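Local coordinates for NanU sialic acid binding protein (Bacteroides fragilis, PDB 4L7T), which binds sialic acid with high affinity as a SusD-family protein of the outer membrane, probably handing it to the partner transporter NanO, at residues A[31-36]-A[117-122]; A[101-106]-A[137-142]; A[233-238]-A[393-398]; A[399-404]-A[451-456]. All coordinates share one frame; numbering follows the deposited sequence.

Contact 1 of 4, residues A[31-36]-A[117-122]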
loop_
_atom_site.group_PDB
_atom_site.type_symbol
_atom_site.label_atom_id
_atom_site.label_comp_id
_atom_site.label_asym_id
_atom_site.label_seq_id
_atom_site.Cartn_x
_atom_site.Cartn_y
_atom_site.Cartn_z
ATOM N N LYS A 31 -5.411 31.334 -14.238
ATOM C CA LYS A 31 -4.758 32.659 -14.501
ATOM C C LYS A 31 -3.593 32.949 -13.594
ATOM O O LYS A 31 -2.819 33.868 -13.898
ATOM C CB LYS A 31 -5.771 33.807 -14.267
ATOM C CG LYS A 31 -6.892 33.879 -15.241
ATOM C CD LYS A 31 -6.418 33.998 -16.641
ATOM C CE LYS A 31 -7.578 34.209 -17.612
ATOM N NZ LYS A 31 -7.092 34.837 -18.867
ATOM N N THR A 32 -3.434 32.211 -12.497
ATOM C CA THR A 32 -2.419 32.539 -11.486
ATOM C C THR A 32 -1.727 31.269 -11.078
ATOM O O THR A 32 -2.311 30.182 -11.177
ATOM C CB THR A 32 -2.956 33.238 -10.213
ATOM O OG1 THR A 32 -3.780 32.333 -9.431
ATOM C CG2 THR A 32 -3.827 34.455 -10.585
ATOM N N GLU A 33 -0.474 31.392 -10.648
ATOM C CA GLU A 33 0.171 30.272 -9.957
ATOM C C GLU A 33 -0.686 29.689 -8.791
ATOM O O GLU A 33 -0.730 28.428 -8.597
ATOM C CB GLU A 33 1.507 30.741 -9.393
ATOM C CG GLU A 33 2.410 29.539 -9.066
ATOM C CD GLU A 33 2.223 28.947 -7.698
ATOM O OE1 GLU A 33 1.721 29.619 -6.725
ATOM O OE2 GLU A 33 2.613 27.724 -7.574
ATOM N N ALA A 34 -1.340 30.544 -7.996
ATOM C CA ALA A 34 -2.088 30.067 -6.832
ATOM C C ALA A 34 -3.223 29.136 -7.232
ATOM O O ALA A 34 -3.490 28.145 -6.535
ATOM C CB ALA A 34 -2.618 31.217 -5.995
ATOM N N GLN A 35 -3.857 29.438 -8.338
ATOM C CA GLN A 35 -4.838 28.488 -8.965
ATOM C C GLN A 35 -4.253 27.081 -9.345
ATOM O O GLN A 35 -4.919 26.033 -9.070
ATOM C CB GLN A 35 -5.524 29.134 -10.186
ATOM C CG GLN A 35 -6.496 30.293 -9.763
ATOM C CD GLN A 35 -7.018 31.049 -10.992
ATOM O OE1 GLN A 35 -6.297 31.310 -11.941
ATOM N NE2 GLN A 35 -8.356 31.309 -11.005
ATOM N N PHE A 36 -3.075 27.052 -10.002
ATOM C CA PHE A 36 -2.431 25.780 -10.348
ATOM C C PHE A 36 -2.092 25.051 -9.034
ATOM O O PHE A 36 -2.289 23.811 -8.944
ATOM C CB PHE A 36 -1.131 25.993 -11.144
ATOM C CG PHE A 36 -1.320 26.191 -12.628
ATOM C CD1 PHE A 36 -1.238 25.154 -13.585
ATOM C CD2 PHE A 36 -1.599 27.506 -13.101
ATOM C CE1 PHE A 36 -1.356 25.367 -14.957
ATOM C CE2 PHE A 36 -1.752 27.773 -14.430
ATOM C CZ PHE A 36 -1.674 26.710 -15.416
ATOM N N THR A 117 1.318 30.470 -19.515
ATOM C CA THR A 117 2.309 31.571 -19.590
ATOM C C THR A 117 2.504 32.249 -18.270
ATOM O O THR A 117 3.154 33.329 -18.186
ATOM C CB THR A 117 1.919 32.580 -20.661
ATOM O OG1 THR A 117 1.027 33.511 -20.116
ATOM C CG2 THR A 117 1.291 31.907 -21.816
ATOM N N VAL A 118 1.980 31.651 -17.199
ATOM C CA VAL A 118 1.969 32.295 -15.901
ATOM C C VAL A 118 2.923 31.671 -14.905
ATOM O O VAL A 118 3.241 32.287 -13.910
ATOM C CB VAL A 118 0.511 32.507 -15.273
ATOM C CG1 VAL A 118 -0.468 33.001 -16.336
ATOM C CG2 VAL A 118 0.034 31.225 -14.519
ATOM N N LEU A 119 3.394 30.458 -15.165
ATOM C CA LEU A 119 4.263 29.797 -14.142
ATOM C C LEU A 119 5.758 29.977 -14.426
ATOM O O LEU A 119 6.166 29.917 -15.556
ATOM C CB LEU A 119 3.981 28.233 -14.173
ATOM C CG LEU A 119 2.544 27.887 -13.714
ATOM C CD1 LEU A 119 2.339 26.357 -13.985
ATOM C CD2 LEU A 119 2.209 28.200 -12.302
ATOM N N SER A 120 6.573 29.961 -13.368
ATOM C CA SER A 120 8.048 29.824 -13.604
ATOM C C SER A 120 8.343 28.481 -14.248
ATOM O O SER A 120 7.544 27.532 -14.121
ATOM C CB SER A 120 8.775 29.951 -12.279
ATOM O OG SER A 120 8.615 28.768 -11.513
ATOM N N GLU A 121 9.441 28.398 -14.994
ATOM C CA GLU A 121 9.823 27.187 -15.675
ATOM C C GLU A 121 10.072 26.096 -14.625
ATOM O O GLU A 121 9.619 24.935 -14.824
ATOM C CB GLU A 121 11.052 27.404 -16.575
ATOM C CG GLU A 121 11.541 26.119 -17.300
ATOM C CD GLU A 121 12.463 26.437 -18.486
ATOM O OE1 GLU A 121 13.141 27.471 -18.444
ATOM O OE2 GLU A 121 12.493 25.671 -19.475
ATOM N N ALA A 122 10.751 26.446 -13.535
ATOM C CA ALA A 122 10.957 25.518 -12.402
ATOM C C ALA A 122 9.636 25.003 -11.837
ATOM O O ALA A 122 9.504 23.763 -11.577
ATOM C CB ALA A 122 11.854 26.156 -11.293
#
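V118 and L119 lie side by side under the first turn of helix 33-48, and the contact is carried almost wholly by their four methyl groups. V118 comes first. Its CG1 points to the backbone of K31 and stands 3.5 Å from K31 O. Its CG2, held between the backbone N and the carbonyl carbon of V118, reaches the T32-E33 peptide and then F36, where it meets CE2 at 3.9 Å from an oblique direction. L119 follows and goes deeper, and its two methyls part company. CD1 sits over the face of the F36 ring, 3.8 Å from the centroid and 13° off the normal, a CH-pi contact. CD2 turns to the aliphatic part of E33, 3.5 Å from CG, and the two side chains cross at about a right angle. The E33 chain bends at chi2, and its carboxylate OE2 bonds to Y127 OH on helix 121-146. F36 is the buried member of the group; W30 meets its ring edge-to-face, and M109 of helix 99-115 packs on it as well. S120 is the N-cap of helix 121-146, its OG accepting from G123 N. Across the contact T32 caps helix 33-48: Q35 N gives a straight bond to T32 OG1 (3.1 Å, 165°), while T32 N bonds weakly back to Q35 OE1. Two capped helix starts thus meet at the protein surface, one of them a capping box, in the helical N-terminal part of this SusD-family protein.

Contact 2 of 4, residues A[101-106]-A[137-142]; sequences KVINQI and YLYFHL
I103 lays its CD1 methyl over the Y139 ring, joining two antiparallel neighbours, helices 99-115 and 121-146, in the helical scaffold of the SusD fold, whose family belongs to the TPR clan. The segment axes come within 10.8 Å at an angle of 150°, and wholly buried side chains fill the gap. I103 and Y139 cross at about a right angle. The isoleucine CD1 stands 3.9 Å from the ring centroid and 21° off the normal, displaced from the centre toward the rim on the CE2-CZ side, where the CH-pi contact forms. CG2 of I103, anti to its backbone N, stands on the same side of the ring but beyond its rim, near the phenol oxygen. L138 behaves differently: it and I103 slide past each other in opposite directions, with I103 CG1 at 4.0 Å from L138 CD1. That same CD1 is shared by three residues. V102 crosses L138 at about a right angle and brings CG1 to 3.6 Å from CD1, while I106 approaches obliquely through its own CD1. L142, one turn after L138, adds a methyl beside the end of I103. Outside this apolar layer, on the same helix, H141 NE2 donates to Y137 OH at 2.9 Å, nearly in the imidazole plane; H141 ND1 bonds to Y472 OH and F54 stacks on the ring, so both ring nitrogens have partners. The Y139 hydroxyl is likewise satisfied within the core: it bonds to the carbonyl oxygen of Y152, while I103 CG2 rests 3.5 Å from Y139 OH.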
loop_
_atom_site.group_PDB
_atom_site.type_symbol
_atom_site.label_atom_id
_atom_site.label_comp_id
_atom_site.label_asym_id
_atom_site.label_seq_id
_atom_site.Cartn_x
_atom_site.Cartn_y
_atom_site.Cartn_z
ATOM N N LYS A 101 -11.192 8.454 -13.099
ATOM C CA LYS A 101 -11.661 9.774 -12.739
ATOM C C LYS A 101 -10.434 10.630 -12.351
ATOM O O LYS A 101 -10.390 11.837 -12.699
ATOM C CB LYS A 101 -12.620 9.690 -11.566
ATOM C CG LYS A 101 -13.018 11.051 -10.954
ATOM C CD LYS A 101 -14.196 10.905 -10.011
ATOM C CE LYS A 101 -14.076 11.739 -8.725
ATOM N NZ LYS A 101 -14.936 12.998 -8.720
ATOM N N VAL A 102 -9.484 9.999 -11.627
ATOM C CA VAL A 102 -8.261 10.713 -11.172
ATOM C C VAL A 102 -7.373 10.997 -12.321
ATOM O O VAL A 102 -6.900 12.166 -12.462
ATOM C CB VAL A 102 -7.493 9.913 -10.095
ATOM C CG1 VAL A 102 -6.354 10.788 -9.531
ATOM C CG2 VAL A 102 -8.469 9.534 -8.972
ATOM N N ILE A 103 -7.149 9.998 -13.192
ATOM C CA ILE A 103 -6.344 10.097 -14.376
ATOM C C ILE A 103 -6.897 11.237 -15.282
ATOM O O ILE A 103 -6.135 12.043 -15.782
ATOM C CB ILE A 103 -6.288 8.761 -15.139
ATOM C CG1 ILE A 103 -5.350 7.738 -14.408
ATOM C CG2 ILE A 103 -5.817 8.887 -16.609
ATOM C CD1 ILE A 103 -5.682 6.278 -14.856
ATOM N N ASN A 104 -8.214 11.268 -15.481
ATOM C CA ASN A 104 -8.756 12.360 -16.348
ATOM C C ASN A 104 -8.349 13.759 -15.888
ATOM O O ASN A 104 -7.963 14.579 -16.725
ATOM C CB ASN A 104 -10.287 12.258 -16.400
ATOM C CG ASN A 104 -10.913 13.136 -17.506
ATOM O OD1 ASN A 104 -10.451 13.168 -18.629
ATOM N ND2 ASN A 104 -11.979 13.763 -17.163
ATOM N N GLN A 105 -8.407 13.986 -14.602
ATOM C CA GLN A 105 -8.056 15.291 -14.027
ATOM C C GLN A 105 -6.560 15.582 -14.062
ATOM O O GLN A 105 -6.118 16.733 -14.252
ATOM C CB GLN A 105 -8.505 15.405 -12.613
ATOM C CG GLN A 105 -10.031 15.167 -12.438
ATOM C CD GLN A 105 -10.837 16.320 -12.877
ATOM O OE1 GLN A 105 -10.590 17.452 -12.435
ATOM N NE2 GLN A 105 -11.883 16.046 -13.724
ATOM N N ILE A 106 -5.753 14.551 -13.862
ATOM C CA ILE A 106 -4.323 14.737 -14.110
ATOM C C ILE A 106 -4.047 15.116 -15.526
ATOM O O ILE A 106 -3.159 15.929 -15.800
ATOM C CB ILE A 106 -3.540 13.424 -13.807
ATOM C CG1 ILE A 106 -3.735 13.121 -12.358
ATOM C CG2 ILE A 106 -2.040 13.535 -14.048
ATOM C CD1 ILE A 106 -3.195 11.630 -11.984
ATOM N N TYR A 137 1.795 6.017 -11.483
ATOM C CA TYR A 137 1.440 5.295 -10.259
ATOM C C TYR A 137 0.068 4.601 -10.401
ATOM O O TYR A 137 -0.102 3.363 -10.133
ATOM C CB TYR A 137 1.458 6.211 -9.023
ATOM C CG TYR A 137 1.079 5.476 -7.790
ATOM C CD1 TYR A 137 2.053 4.649 -7.123
ATOM C CD2 TYR A 137 -0.206 5.576 -7.222
ATOM C CE1 TYR A 137 1.717 3.967 -5.946
ATOM C CE2 TYR A 137 -0.511 4.874 -6.122
ATOM C CZ TYR A 137 0.432 4.054 -5.486
ATOM O OH TYR A 137 0.063 3.318 -4.357
ATOM N N LEU A 138 -0.906 5.387 -10.856
ATOM C CA LEU A 138 -2.237 4.808 -11.129
ATOM C C LEU A 138 -2.222 3.790 -12.258
ATOM O O LEU A 138 -2.813 2.689 -12.009
ATOM C CB LEU A 138 -3.244 5.912 -11.452
ATOM C CG LEU A 138 -3.461 6.766 -10.249
ATOM C CD1 LEU A 138 -4.112 8.141 -10.620
ATOM C CD2 LEU A 138 -4.274 6.148 -9.174
ATOM N N TYR A 139 -1.537 4.008 -13.420
ATOM C CA TYR A 139 -1.508 2.986 -14.463
ATOM C C TYR A 139 -0.810 1.705 -13.961
ATOM O O TYR A 139 -1.061 0.641 -14.508
ATOM C CB TYR A 139 -0.901 3.510 -15.784
ATOM C CG TYR A 139 -2.013 4.241 -16.590
ATOM C CD1 TYR A 139 -3.061 3.525 -17.218
ATOM C CD2 TYR A 139 -2.026 5.627 -16.693
ATOM C CE1 TYR A 139 -4.037 4.175 -17.947
ATOM C CE2 TYR A 139 -3.044 6.306 -17.427
ATOM C CZ TYR A 139 -4.043 5.544 -18.053
ATOM O OH TYR A 139 -5.083 6.209 -18.721
ATOM N N PHE A 140 0.189 1.847 -13.048
ATOM C CA PHE A 140 0.876 0.638 -12.600
ATOM C C PHE A 140 -0.018 -0.237 -11.686
ATOM O O PHE A 140 0.145 -1.456 -11.740
ATOM C CB PHE A 140 2.187 1.045 -11.872
ATOM C CG PHE A 140 3.082 -0.116 -11.496
ATOM C CD1 PHE A 140 3.426 -1.097 -12.400
ATOM C CD2 PHE A 140 3.676 -0.166 -10.224
ATOM C CE1 PHE A 140 4.317 -2.166 -12.045
ATOM C CE2 PHE A 140 4.527 -1.255 -9.847
ATOM C CZ PHE A 140 4.833 -2.278 -10.753
ATOM N N HIS A 141 -0.885 0.360 -10.857
ATOM C CA HIS A 141 -1.973 -0.436 -10.144
ATOM C C HIS A 141 -2.854 -1.112 -11.185
ATOM O O HIS A 141 -3.163 -2.344 -11.020
ATOM C CB HIS A 141 -2.860 0.422 -9.238
ATOM C CG HIS A 141 -2.266 0.690 -7.925
ATOM N ND1 HIS A 141 -2.193 -0.293 -6.961
ATOM C CD2 HIS A 141 -1.764 1.832 -7.370
ATOM C CE1 HIS A 141 -1.655 0.215 -5.866
ATOM N NE2 HIS A 141 -1.463 1.518 -6.053
ATOM N N LEU A 142 -3.201 -0.385 -12.272
ATOM C CA LEU A 142 -4.103 -0.972 -13.295
ATOM C C LEU A 142 -3.450 -2.123 -14.035
ATOM O O LEU A 142 -4.123 -3.151 -14.296
ATOM C CB LEU A 142 -4.579 0.086 -14.336
ATOM C CG LEU A 142 -5.498 1.098 -13.668
ATOM C CD1 LEU A 142 -5.752 2.176 -14.766
ATOM C CD2 LEU A 142 -6.886 0.508 -13.178
#

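Contact 3 of 4, residues A[233-238]-A[393-398]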
loop_
_atom_site.group_PDB
_atom_site.type_symbol
_atom_site.label_atom_id
_atom_site.label_comp_id
_atom_site.label_asym_id
_atom_site.label_seq_id
_atom_site.Cartn_x
_atom_site.Cartn_y
_atom_site.Cartn_z
ATOM N N THR A 233 18.390 -0.954 -13.796
ATOM C CA THR A 233 17.659 0.329 -13.768
ATOM C C THR A 233 16.988 0.527 -12.387
ATOM O O THR A 233 16.949 1.641 -11.791
ATOM C CB THR A 233 16.660 0.414 -14.935
ATOM O OG1 THR A 233 17.392 0.295 -16.192
ATOM C CG2 THR A 233 15.889 1.701 -14.893
ATOM N N ALA A 234 16.352 -0.534 -11.903
ATOM C CA ALA A 234 15.626 -0.405 -10.629
ATOM C C ALA A 234 16.618 -0.135 -9.470
ATOM O O ALA A 234 16.388 0.741 -8.559
ATOM C CB ALA A 234 14.801 -1.708 -10.344
ATOM N N LYS A 235 17.755 -0.860 -9.491
ATOM C CA LYS A 235 18.771 -0.676 -8.443
ATOM C C LYS A 235 19.281 0.766 -8.440
ATOM O O LYS A 235 19.391 1.407 -7.351
ATOM C CB LYS A 235 19.934 -1.675 -8.720
ATOM C CG LYS A 235 21.040 -1.506 -7.689
ATOM C CD LYS A 235 22.157 -2.621 -7.830
ATOM C CE LYS A 235 22.779 -2.375 -9.107
ATOM N NZ LYS A 235 24.180 -3.029 -8.973
ATOM N N THR A 236 19.573 1.308 -9.636
ATOM C CA THR A 236 20.129 2.670 -9.765
ATOM C C THR A 236 19.104 3.718 -9.247
ATOM O O THR A 236 19.451 4.679 -8.540
ATOM C CB THR A 236 20.434 2.945 -11.220
ATOM O OG1 THR A 236 21.482 2.041 -11.586
ATOM C CG2 THR A 236 20.864 4.402 -11.510
ATOM N N ALA A 237 17.828 3.456 -9.513
ATOM C CA ALA A 237 16.772 4.408 -9.007
ATOM C C ALA A 237 16.724 4.412 -7.478
ATOM O O ALA A 237 16.639 5.478 -6.858
ATOM C CB ALA A 237 15.335 3.948 -9.577
ATOM N N LEU A 238 16.716 3.204 -6.860
ATOM C CA LEU A 238 16.550 3.089 -5.400
ATOM C C LEU A 238 17.814 3.664 -4.772
ATOM O O LEU A 238 17.712 4.345 -3.736
ATOM C CB LEU A 238 16.284 1.630 -5.045
ATOM C CG LEU A 238 14.957 1.159 -5.729
ATOM C CD1 LEU A 238 14.860 -0.424 -5.721
ATOM C CD2 LEU A 238 13.764 1.719 -4.934
ATOM N N LEU A 393 14.214 -2.432 1.166
ATOM C CA LEU A 393 13.870 -3.809 0.860
ATOM C C LEU A 393 13.702 -4.018 -0.644
ATOM O O LEU A 393 14.052 -5.134 -1.144
ATOM C CB LEU A 393 12.650 -4.299 1.687
ATOM C CG LEU A 393 12.982 -4.365 3.156
ATOM C CD1 LEU A 393 11.753 -4.783 3.922
ATOM C CD2 LEU A 393 14.166 -5.333 3.498
ATOM N N LEU A 394 13.204 -3.006 -1.382
ATOM C CA LEU A 394 13.273 -3.117 -2.817
ATOM C C LEU A 394 14.690 -3.193 -3.317
ATOM O O LEU A 394 14.919 -3.870 -4.309
ATOM C CB LEU A 394 12.527 -1.938 -3.506
ATOM C CG LEU A 394 10.984 -1.905 -3.346
ATOM C CD1 LEU A 394 10.411 -0.560 -3.837
ATOM C CD2 LEU A 394 10.218 -3.103 -3.991
ATOM N N LEU A 395 15.593 -2.382 -2.761
ATOM C CA LEU A 395 16.987 -2.405 -3.188
ATOM C C LEU A 395 17.632 -3.780 -2.919
ATOM O O LEU A 395 18.287 -4.316 -3.843
ATOM C CB LEU A 395 17.730 -1.255 -2.549
ATOM C CG LEU A 395 19.224 -1.185 -2.867
ATOM C CD1 LEU A 395 19.435 -1.047 -4.402
ATOM C CD2 LEU A 395 19.727 0.063 -2.139
ATOM N N ALA A 396 17.321 -4.374 -1.744
ATOM C CA ALA A 396 17.705 -5.761 -1.405
ATOM C C ALA A 396 17.185 -6.700 -2.500
ATOM O O ALA A 396 17.908 -7.594 -2.953
ATOM C CB ALA A 396 17.116 -6.156 -0.033
ATOM N N GLU A 397 15.919 -6.529 -2.910
ATOM C CA GLU A 397 15.340 -7.434 -3.892
ATOM C C GLU A 397 16.002 -7.259 -5.233
ATOM O O GLU A 397 16.302 -8.257 -5.929
ATOM C CB GLU A 397 13.867 -7.117 -4.003
ATOM C CG GLU A 397 13.093 -8.186 -4.830
ATOM C CD GLU A 397 11.594 -8.242 -4.464
ATOM O OE1 GLU A 397 11.016 -7.247 -3.923
ATOM O OE2 GLU A 397 10.972 -9.302 -4.666
ATOM N N ALA A 398 16.232 -6.008 -5.664
ATOM C CA ALA A 398 16.919 -5.807 -6.962
ATOM C C ALA A 398 18.323 -6.473 -6.897
ATOM O O ALA A 398 18.778 -7.096 -7.915
ATOM C CB ALA A 398 17.092 -4.302 -7.261
#
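K235 meets L395 and A398 through the carbons at the base of its chain. Its CB faces A398 CB at 4.1 Å, where the two backbones come nearest, with 5.7 Å between K235 CA and A398 CA, consistent with the small alanine side chain there. One carbon farther out, K235 CG, anti to its backbone N (chi1 178°), lies 3.7 Å from L395 CD1. L395 also sets CG anti to its backbone N (chi1 178°), which swings this methyl across the gap, close to the K235 carbonyl as well. Beyond CG the lysine leaves the interface: the chain bends at chi3, and NZ forms a salt bridge with E404. One turn later, L238 turns straight toward the partner helix. Its CD1 drives against the helix surface, 3.6 Å from both L394 CB and L395 N, while its CB packs against L395 CB. L238 and L394 cross at about a right angle, and L238 CD2 lies near both CB and CD1 of L394, whose other neighbours include M211 of helix 206-223. The segments of helices 227-244 and 388-401 run antiparallel at 150° with axes 9.1 Å apart. Packing in this layer is apolar, leucine against leucine with an alanine and some backbone, while the one charged chain that touches across the contact contributes only its hydrocarbon part and carries its ammonium group to a carboxylate beyond the buried face.

Contact 4 of 4, residues A[399-404]-A[451-456]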
loop_
_atom_site.group_PDB
_atom_site.type_symbol
_atom_site.label_atom_id
_atom_site.label_comp_id
_atom_site.label_asym_id
_atom_site.label_seq_id
_atom_site.Cartn_x
_atom_site.Cartn_y
_atom_site.Cartn_z
ATOM N N LYS A 399 18.998 -6.302 -5.785
ATOM C CA LYS A 399 20.361 -6.901 -5.579
ATOM C C LYS A 399 20.282 -8.435 -5.688
ATOM O O LYS A 399 21.030 -9.078 -6.440
ATOM C CB LYS A 399 20.984 -6.464 -4.259
ATOM C CG LYS A 399 21.517 -5.002 -4.366
ATOM C CD LYS A 399 22.145 -4.494 -3.079
ATOM C CE LYS A 399 22.779 -3.159 -3.385
ATOM N NZ LYS A 399 23.560 -2.775 -2.142
ATOM N N ALA A 400 19.310 -9.005 -4.998
ATOM C CA ALA A 400 19.130 -10.480 -5.018
ATOM C C ALA A 400 18.827 -10.976 -6.410
ATOM O O ALA A 400 19.401 -11.975 -6.849
ATOM C CB ALA A 400 18.010 -10.843 -4.112
ATOM N N LEU A 401 18.000 -10.262 -7.165
ATOM C CA LEU A 401 17.672 -10.690 -8.510
ATOM C C LEU A 401 18.875 -10.617 -9.484
ATOM O O LEU A 401 18.835 -11.185 -10.595
ATOM C CB LEU A 401 16.424 -9.881 -9.019
ATOM C CG LEU A 401 15.164 -10.257 -8.262
ATOM C CD1 LEU A 401 14.070 -9.173 -8.567
ATOM C CD2 LEU A 401 14.663 -11.672 -8.714
ATOM N N LEU A 402 19.831 -9.758 -9.128
ATOM C CA LEU A 402 21.071 -9.573 -9.907
ATOM C C LEU A 402 22.130 -10.529 -9.472
ATOM O O LEU A 402 23.234 -10.489 -10.037
ATOM C CB LEU A 402 21.589 -8.126 -9.685
ATOM C CG LEU A 402 20.772 -7.168 -10.533
ATOM C CD1 LEU A 402 21.051 -5.698 -10.035
ATOM C CD2 LEU A 402 21.127 -7.202 -12.000
ATOM N N GLY A 403 21.860 -11.300 -8.433
ATOM C CA GLY A 403 22.862 -12.209 -7.914
ATOM C C GLY A 403 23.887 -11.519 -7.033
ATOM O O GLY A 403 25.026 -12.000 -6.850
ATOM N N GLU A 404 23.527 -10.340 -6.517
ATOM C CA GLU A 404 24.415 -9.591 -5.626
ATOM C C GLU A 404 23.960 -9.709 -4.181
ATOM O O GLU A 404 22.858 -10.202 -3.885
ATOM C CB GLU A 404 24.457 -8.110 -6.078
ATOM C CG GLU A 404 24.970 -7.989 -7.489
ATOM C CD GLU A 404 24.790 -6.608 -8.154
ATOM O OE1 GLU A 404 24.120 -5.736 -7.571
ATOM O OE2 GLU A 404 25.269 -6.382 -9.288
ATOM N N ASP A 451 17.229 -18.807 1.574
ATOM C CA ASP A 451 16.999 -18.402 0.221
ATOM C C ASP A 451 16.804 -16.867 0.250
ATOM O O ASP A 451 15.984 -16.415 1.035
ATOM C CB ASP A 451 15.733 -19.026 -0.377
ATOM C CG ASP A 451 15.506 -18.552 -1.781
ATOM O OD1 ASP A 451 16.212 -18.936 -2.743
ATOM O OD2 ASP A 451 14.602 -17.657 -1.998
ATOM N N PRO A 452 17.593 -16.108 -0.532
ATOM C CA PRO A 452 17.541 -14.606 -0.452
ATOM C C PRO A 452 16.139 -14.047 -0.739
ATOM O O PRO A 452 15.655 -13.202 0.042
ATOM C CB PRO A 452 18.541 -14.157 -1.509
ATOM C CG PRO A 452 19.594 -15.239 -1.484
ATOM C CD PRO A 452 18.826 -16.561 -1.210
ATOM N N LEU A 453 15.503 -14.528 -1.798
ATOM C CA LEU A 453 14.156 -14.005 -2.099
ATOM C C LEU A 453 13.141 -14.348 -1.011
ATOM O O LEU A 453 12.275 -13.502 -0.684
ATOM C CB LEU A 453 13.666 -14.457 -3.473
ATOM C CG LEU A 453 14.406 -13.885 -4.702
ATOM C CD1 LEU A 453 13.870 -14.449 -6.000
ATOM C CD2 LEU A 453 14.326 -12.336 -4.763
ATOM N N GLU A 454 13.119 -15.585 -0.480
ATOM C CA GLU A 454 12.303 -15.827 0.720
ATOM C C GLU A 454 12.630 -14.976 1.913
ATOM O O GLU A 454 11.712 -14.629 2.586
ATOM C CB GLU A 454 12.235 -17.351 1.124
ATOM C CG GLU A 454 11.744 -18.230 -0.020
ATOM C CD GLU A 454 10.210 -18.198 -0.173
ATOM O OE1 GLU A 454 9.538 -17.746 0.793
ATOM O OE2 GLU A 454 9.690 -18.659 -1.225
ATOM N N ALA A 455 13.930 -14.653 2.182
ATOM C CA ALA A 455 14.264 -13.829 3.327
ATOM C C ALA A 455 13.642 -12.406 3.137
ATOM O O ALA A 455 13.128 -11.850 4.084
ATOM C CB ALA A 455 15.770 -13.710 3.480
ATOM N N ILE A 456 13.705 -11.937 1.928
ATOM C CA ILE A 456 13.163 -10.596 1.573
ATOM C C ILE A 456 11.624 -10.641 1.596
ATOM O O ILE A 456 11.007 -9.697 2.090
ATOM C CB ILE A 456 13.683 -10.113 0.236
ATOM C CG1 ILE A 456 15.205 -9.868 0.373
ATOM C CG2 ILE A 456 12.983 -8.750 -0.231
ATOM C CD1 ILE A 456 15.983 -9.708 -0.948
#
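A400, L453 and L401 make up most of this contact between the C-terminal part of helix 388-401 and the first turn of helix 452-463. A400 points its single methyl into the partner helix, where three residues meet it: I456 CD1 at 3.9 Å, L453 CD2 at 4.0 Å and P452 CB at 4.2 Å. L453 leaves its backbone alongside the interface and its end turns in, CG anti to the carbonyl carbon (chi1 -68°), CD2 near both A400 and L401. The L401 side chain crosses it at about a right angle, with L401 CD2 lying 4.0 Å from L453 CD1 and just as near CD2. G403, with positive phi, forms a Schellman motif in which E404 N bonds to K399 O and G403 N to A400 O. D451 is the N-cap of helix 452-463, its OD2 receiving an almost straight bond from E454 N (3.0 Å, 170°). Among the neighbouring helices, L401 also packs on Y231 of helix 227-244 and on L218 of helix 206-223, and L453 on Y481 of helix 479-485.

Contacts 2 and 3 are buried helix pairs, each antiparallel at 150°, but the axes of contact 3 lie closer, 9.1 against 10.8 Å; there leucines meet an alanine, a lysine stem and backbone, whereas contact 2 includes an aromatic ring. Contacts 1 and 4 lie at the surface and join helix termini, where capping bonds accompany the methyl packing. Helix 121-146 serves both contact 1, at its start, and contact 2, farther along, with centres about 23 Å apart. Helix 388-401 likewise serves contacts 3 and 4, which touch through the lysine salt bridge and through I456 CD1 on A396 O. Contacts 1 and 4 lie farthest apart, about 46 Å between centres.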